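Local atomic coordinates of N-methyltransferase (Streptoalloteichus sp. ATCC 53650, PDB entry 5BSZ), a protein that probably transfers a methyl group from S-adenosylmethionine to the amino group of a deoxysugar in making the antibiotic kedarcidin. Residues W149-H162 with R174-H187. Residues are numbered along the deposited sequence; the frame is centred on the assembly and turned at random.
With THM (thymidine), chain G.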
loop_
_atom_site.group_PDB
_atom_site.type_symbol
_atom_site.label_atom_id
_atom_site.label_comp_id
_atom_site.label_asym_id
_atom_site.label_seq_id
_atom_site.Cartn_x
_atom_site.Cartn_y
_atom_site.Cartn_z
ATOM N N TRP A 149 -22.899 21.780 2.163
ATOM C CA TRP A 149 -22.367 20.686 3.001
ATOM C C TRP A 149 -22.768 21.026 4.442
ATOM O O TRP A 149 -23.406 22.096 4.689
ATOM C CB TRP A 149 -20.840 20.615 2.822
ATOM C CG TRP A 149 -20.171 19.505 3.600
ATOM C CD1 TRP A 149 -19.177 19.665 4.522
ATOM C CD2 TRP A 149 -20.457 18.097 3.579
ATOM N NE1 TRP A 149 -18.828 18.464 5.051
ATOM C CE2 TRP A 149 -19.605 17.481 4.502
ATOM C CE3 TRP A 149 -21.334 17.295 2.859
ATOM C CZ2 TRP A 149 -19.613 16.104 4.734
ATOM C CZ3 TRP A 149 -21.321 15.920 3.078
ATOM C CH2 TRP A 149 -20.488 15.343 4.036
ATOM N N TRP A 150 -22.471 20.091 5.356
ATOM C CA TRP A 150 -22.702 20.266 6.788
ATOM C C TRP A 150 -21.977 21.452 7.390
ATOM O O TRP A 150 -20.995 21.950 6.837
ATOM C CB TRP A 150 -22.477 18.958 7.581
ATOM C CG TRP A 150 -23.272 17.814 7.018
ATOM C CD1 TRP A 150 -22.810 16.802 6.182
ATOM C CD2 TRP A 150 -24.675 17.582 7.167
ATOM N NE1 TRP A 150 -23.856 15.946 5.826
ATOM C CE2 TRP A 150 -25.001 16.399 6.433
ATOM C CE3 TRP A 150 -25.703 18.243 7.867
ATOM C CZ2 TRP A 150 -26.314 15.907 6.366
ATOM C CZ3 TRP A 150 -26.997 17.721 7.823
ATOM C CH2 TRP A 150 -27.288 16.573 7.086
ATOM N N SER A 151 -22.537 21.949 8.508
ATOM C CA SER A 151 -21.977 23.065 9.268
ATOM C C SER A 151 -21.243 22.507 10.482
ATOM O O SER A 151 -21.460 21.360 10.856
ATOM C CB SER A 151 -23.169 23.929 9.747
ATOM O OG SER A 151 -23.664 24.699 8.639
ATOM N N PRO A 152 -20.460 23.335 11.178
ATOM C CA PRO A 152 -19.844 22.793 12.397
ATOM C C PRO A 152 -20.849 22.181 13.343
ATOM O O PRO A 152 -20.533 21.129 13.897
ATOM C CB PRO A 152 -19.172 24.018 13.011
ATOM C CG PRO A 152 -18.785 24.799 11.827
ATOM C CD PRO A 152 -19.918 24.659 10.865
ATOM N N GLY A 153 -22.034 22.799 13.485
ATOM C CA GLY A 153 -23.107 22.298 14.375
ATOM C C GLY A 153 -23.703 20.966 13.990
ATOM O O GLY A 153 -23.955 20.087 14.839
ATOM N N THR A 154 -23.859 20.771 12.678
ATOM C CA THR A 154 -24.630 19.663 12.179
ATOM C C THR A 154 -23.777 18.492 11.709
ATOM O O THR A 154 -24.290 17.410 11.501
ATOM C CB THR A 154 -25.610 20.110 11.074
ATOM O OG1 THR A 154 -24.917 20.873 10.078
ATOM C CG2 THR A 154 -26.739 21.015 11.688
ATOM N N PHE A 155 -22.481 18.680 11.516
ATOM C CA PHE A 155 -21.650 17.547 11.132
ATOM C C PHE A 155 -21.632 16.547 12.277
ATOM O O PHE A 155 -21.479 16.938 13.423
ATOM C CB PHE A 155 -20.241 17.999 10.792
ATOM C CG PHE A 155 -19.324 16.870 10.420
ATOM C CD1 PHE A 155 -19.438 16.259 9.167
ATOM C CD2 PHE A 155 -18.434 16.360 11.332
ATOM C CE1 PHE A 155 -18.637 15.172 8.834
ATOM C CE2 PHE A 155 -17.591 15.307 10.985
ATOM C CZ PHE A 155 -17.698 14.704 9.741
ATOM N N LEU A 156 -21.773 15.268 11.949
ATOM C CA LEU A 156 -21.847 14.215 12.956
ATOM C C LEU A 156 -20.569 13.432 12.906
ATOM O O LEU A 156 -20.248 12.901 11.889
ATOM C CB LEU A 156 -23.020 13.269 12.651
ATOM C CG LEU A 156 -24.365 13.979 12.813
ATOM C CD1 LEU A 156 -25.490 13.005 12.467
ATOM C CD2 LEU A 156 -24.533 14.666 14.188
ATOM N N ASP A 157 -19.856 13.366 14.017
ATOM C CA ASP A 157 -18.673 12.536 14.178
ATOM C C ASP A 157 -19.137 11.075 14.187
ATOM O O ASP A 157 -20.293 10.777 14.467
ATOM C CB ASP A 157 -18.010 12.908 15.513
ATOM C CG ASP A 157 -17.847 14.419 15.658
ATOM O OD1 ASP A 157 -17.039 14.947 14.876
ATOM O OD2 ASP A 157 -18.536 15.094 16.476
ATOM N N GLY A 158 -18.250 10.181 13.812
ATOM C CA GLY A 158 -18.504 8.740 13.872
ATOM C C GLY A 158 -19.069 8.101 12.612
ATOM O O GLY A 158 -19.507 6.962 12.647
ATOM N N HIS A 159 -19.107 8.795 11.482
ATOM C CA HIS A 159 -19.716 8.177 10.328
ATOM C C HIS A 159 -18.786 7.087 9.733
ATOM O O HIS A 159 -17.610 7.352 9.507
ATOM C CB HIS A 159 -20.004 9.197 9.258
ATOM C CG HIS A 159 -20.543 8.587 7.993
ATOM N ND1 HIS A 159 -21.809 8.052 7.907
ATOM C CD2 HIS A 159 -19.989 8.432 6.768
ATOM C CE1 HIS A 159 -22.010 7.582 6.687
ATOM N NE2 HIS A 159 -20.924 7.817 5.971
ATOM N N ILE A 160 -19.346 5.912 9.452
ATOM C CA ILE A 160 -18.641 4.802 8.786
ATOM C C ILE A 160 -19.670 4.184 7.898
ATOM O O ILE A 160 -20.764 3.975 8.346
ATOM C CB ILE A 160 -18.153 3.716 9.761
ATOM C CG1 ILE A 160 -17.064 4.315 10.628
ATOM C CG2 ILE A 160 -17.656 2.488 8.981
ATOM C CD1 ILE A 160 -16.752 3.606 11.913
ATOM N N ALA A 161 -19.345 3.899 6.652
ATOM C CA ALA A 161 -20.263 3.288 5.740
ATOM C C ALA A 161 -19.530 2.256 4.883
ATOM O O ALA A 161 -18.332 2.375 4.690
ATOM C CB ALA A 161 -20.862 4.340 4.822
ATOM N N HIS A 162 -20.261 1.286 4.331
ATOM C CA HIS A 162 -19.713 0.262 3.427
ATOM C C HIS A 162 -20.719 -0.050 2.357
ATOM O O HIS A 162 -21.890 0.196 2.533
ATOM C CB HIS A 162 -19.412 -1.023 4.177
ATOM C CG HIS A 162 -20.634 -1.769 4.613
ATOM N ND1 HIS A 162 -21.160 -1.647 5.880
ATOM C CD2 HIS A 162 -21.427 -2.647 3.954
ATOM C CE1 HIS A 162 -22.228 -2.418 5.985
ATOM N NE2 HIS A 162 -22.437 -2.999 4.817
ATOM N N ARG A 174 -16.596 -1.426 -0.743
ATOM C CA ARG A 174 -16.241 -0.060 -0.391
ATOM C C ARG A 174 -16.404 0.198 1.072
ATOM O O ARG A 174 -17.369 -0.243 1.685
ATOM C CB ARG A 174 -17.138 0.937 -1.163
ATOM C CG ARG A 174 -16.850 2.413 -0.885
ATOM C CD ARG A 174 -17.769 3.362 -1.673
ATOM N NE ARG A 174 -17.422 4.788 -1.540
ATOM C CZ ARG A 174 -17.829 5.585 -0.554
ATOM N NH1 ARG A 174 -18.605 5.113 0.410
ATOM N NH2 ARG A 174 -17.458 6.865 -0.526
ATOM N N LEU A 175 -15.471 0.934 1.668
ATOM C CA LEU A 175 -15.578 1.297 3.072
ATOM C C LEU A 175 -15.154 2.751 3.177
ATOM O O LEU A 175 -14.140 3.134 2.593
ATOM C CB LEU A 175 -14.650 0.438 3.920
ATOM C CG LEU A 175 -14.634 0.551 5.421
ATOM C CD1 LEU A 175 -16.040 0.214 5.895
ATOM C CD2 LEU A 175 -13.618 -0.370 6.117
ATOM N N SER A 176 -15.892 3.522 3.964
ATOM C CA SER A 176 -15.625 4.942 4.064
ATOM C C SER A 176 -15.738 5.375 5.516
ATOM O O SER A 176 -16.442 4.741 6.312
ATOM C CB SER A 176 -16.588 5.686 3.136
ATOM O OG SER A 176 -17.866 5.792 3.740
ATOM N N ARG A 177 -15.068 6.464 5.853
ATOM C CA ARG A 177 -14.987 6.958 7.213
ATOM C C ARG A 177 -14.804 8.455 7.125
ATOM O O ARG A 177 -14.148 8.920 6.182
ATOM C CB ARG A 177 -13.757 6.415 7.855
ATOM C CG ARG A 177 -13.687 6.716 9.311
ATOM C CD ARG A 177 -12.336 6.338 9.801
ATOM N NE ARG A 177 -12.202 6.844 11.149
ATOM C CZ ARG A 177 -11.361 7.799 11.514
ATOM N NH1 ARG A 177 -11.345 8.167 12.777
ATOM N NH2 ARG A 177 -10.536 8.376 10.653
ATOM N N SER A 178 -15.369 9.215 8.067
ATOM C CA SER A 178 -15.146 10.671 8.085
ATOM C C SER A 178 -14.839 11.158 9.498
ATOM O O SER A 178 -15.255 10.541 10.469
ATOM C CB SER A 178 -16.310 11.407 7.424
ATOM O OG SER A 178 -17.426 11.559 8.298
ATOM N N HIS A 179 -14.068 12.226 9.620
ATOM C CA HIS A 179 -13.820 12.854 10.900
ATOM C C HIS A 179 -13.543 14.335 10.718
ATOM O O HIS A 179 -13.187 14.823 9.630
ATOM C CB HIS A 179 -12.674 12.212 11.684
ATOM C CG HIS A 179 -11.303 12.456 11.139
ATOM N ND1 HIS A 179 -10.788 11.743 10.072
ATOM C CD2 HIS A 179 -10.309 13.258 11.574
ATOM C CE1 HIS A 179 -9.567 12.156 9.839
ATOM N NE2 HIS A 179 -9.268 13.108 10.699
ATOM N N ARG A 180 -13.676 15.032 11.830
ATOM C CA ARG A 180 -13.631 16.472 11.854
ATOM C C ARG A 180 -12.218 16.868 12.203
ATOM O O ARG A 180 -11.580 16.263 13.078
ATOM C CB ARG A 180 -14.642 16.903 12.927
ATOM C CG ARG A 180 -14.693 18.387 13.220
ATOM C CD ARG A 180 -15.316 18.619 14.618
ATOM N NE ARG A 180 -16.595 17.929 14.833
ATOM C CZ ARG A 180 -17.802 18.437 14.585
ATOM N NH1 ARG A 180 -18.881 17.720 14.838
ATOM N NH2 ARG A 180 -17.918 19.675 14.105
ATOM N N ILE A 181 -11.683 17.854 11.497
ATOM C CA ILE A 181 -10.448 18.535 11.868
ATOM C C ILE A 181 -10.618 20.047 11.787
ATOM O O ILE A 181 -10.805 20.616 10.690
ATOM C CB ILE A 181 -9.299 18.218 10.902
ATOM C CG1 ILE A 181 -9.054 16.709 10.791
ATOM C CG2 ILE A 181 -8.016 18.937 11.330
ATOM C CD1 ILE A 181 -8.244 16.442 9.537
ATOM N N GLY A 182 -10.542 20.724 12.928
ATOM C CA GLY A 182 -10.854 22.166 12.973
ATOM C C GLY A 182 -12.229 22.393 12.323
ATOM O O GLY A 182 -13.191 21.766 12.726
ATOM N N ASP A 183 -12.327 23.260 11.317
ATOM C CA ASP A 183 -13.579 23.450 10.575
ATOM C C ASP A 183 -13.595 22.728 9.209
ATOM O O ASP A 183 -14.241 23.196 8.288
ATOM C CB ASP A 183 -13.953 24.936 10.429
ATOM C CG ASP A 183 -13.007 25.687 9.491
ATOM O OD1 ASP A 183 -11.876 25.204 9.357
ATOM O OD2 ASP A 183 -13.324 26.738 8.873
ATOM N N VAL A 184 -12.953 21.569 9.115
ATOM C CA VAL A 184 -12.910 20.677 7.952
ATOM C C VAL A 184 -13.422 19.301 8.289
ATOM O O VAL A 184 -13.213 18.803 9.394
ATOM C CB VAL A 184 -11.453 20.675 7.382
ATOM C CG1 VAL A 184 -11.056 19.436 6.578
ATOM C CG2 VAL A 184 -11.236 21.938 6.621
ATOM N N SER A 185 -14.227 18.688 7.428
ATOM C CA SER A 185 -14.488 17.247 7.548
ATOM C C SER A 185 -13.573 16.526 6.529
ATOM O O SER A 185 -13.381 16.982 5.407
ATOM C CB SER A 185 -15.948 16.908 7.342
ATOM O OG SER A 185 -16.470 17.353 6.080
ATOM N N ARG A 186 -12.895 15.494 6.999
ATOM C CA ARG A 186 -11.985 14.705 6.214
ATOM C C ARG A 186 -12.568 13.350 5.954
ATOM O O ARG A 186 -12.953 12.609 6.877
ATOM C CB ARG A 186 -10.652 14.570 6.937
ATOM C CG ARG A 186 -9.630 13.736 6.192
ATOM C CD ARG A 186 -8.224 14.119 6.642
ATOM N NE ARG A 186 -7.828 15.449 6.159
ATOM C CZ ARG A 186 -6.671 16.015 6.413
ATOM N NH1 ARG A 186 -5.773 15.379 7.153
ATOM N NH2 ARG A 186 -6.358 17.164 5.860
ATOM N N HIS A 187 -12.669 13.036 4.676
ATOM C CA HIS A 187 -13.391 11.853 4.203
ATOM C C HIS A 187 -12.437 10.830 3.592
ATOM O O HIS A 187 -11.691 11.117 2.635
ATOM C CB HIS A 187 -14.465 12.295 3.164
ATOM C CG HIS A 187 -15.469 13.204 3.773
ATOM N ND1 HIS A 187 -16.687 12.757 4.245
ATOM C CD2 HIS A 187 -15.408 14.526 4.067
ATOM C CE1 HIS A 187 -17.329 13.767 4.806
ATOM N NE2 HIS A 187 -16.571 14.848 4.720
HETATM O "O5'" THM G . -23.216 10.906 3.940
HETATM C "C5'" THM G . -22.440 10.589 5.114
HETATM C "C4'" THM G . -21.796 11.843 5.715
HETATM O "O4'" THM G . -22.937 12.580 6.162
HETATM C "C3'" THM G . -20.890 11.651 6.963
HETATM O "O3'" THM G . -19.567 12.196 6.766
HETATM C "C2'" THM G . -21.577 12.334 8.163
HETATM C "C1'" THM G . -22.664 13.151 7.444
HETATM N N1 THM G . -23.952 13.460 8.088
HETATM C C2 THM G . -23.807 14.560 8.955
HETATM O O2 THM G . -22.654 15.002 9.072
HETATM N N3 THM G . -24.816 15.090 9.640
HETATM C C4 THM G . -26.055 14.621 9.494
HETATM O O4 THM G . -27.024 15.146 10.136
HETATM C C5 THM G . -26.238 13.482 8.570
HETATM C C5M THM G . -27.659 12.994 8.470
HETATM C C6 THM G . -25.169 12.941 7.864
HETATM O O HOH W 1 -18.289 11.644 11.010
HETATM O O HOH W 2 -15.017 13.571 14.118
HETATM O O HOH W 3 -16.925 16.547 17.734
HETATM O O HOH W 4 -15.696 10.854 13.242
HETATM O O HOH W 5 -19.671 7.888 3.135
HETATM O O HOH W 6 -15.785 7.803 11.570
#
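Arg180 reaches over loop 152-157 and spends its guanidinium on three residues. Its NE and NH1 salt-bridge the Asp157 carboxylate side-on, NE to OD1 at 3.0 Å and NH1 to OD2 at 3.1 Å; NH1 also bonds weakly to Phe155 O, and NH2 gives a straight in-plane bond (166°) to a lone pair of Pro152 O. The bend at chi3 (-51°) lays one guanidinium face against CD2 at the Phe155 rim; the face of that ring takes a CH-pi contact from Ser185 CB. Ser185 OG accepts from Trp149 NE1 (2.8 Å) and is hydrogen-bonded to His187 NE2. Ala161 and Ser176 form a hydrogen-bonded antiparallel pair, and Ser178 N reaches His159 O at 3.3 Å. Water 1 joins Leu156 O, His159 N and Ser178 OG.

Thymidine lies between the segments: its N3 donates to Thr154 O, Leu156 N donates to its O2, and Ser178 OG meets O3' at 2.7 Å. Trp150 lies flat over one face of the base, N3 3.4 Å above the indole plane; an alanine here would probably leave that face without its stacking partner and the base freer to tilt. Loop backbone thus reads the thymine edge, consistent with a pocket for a nucleotide-linked sugar.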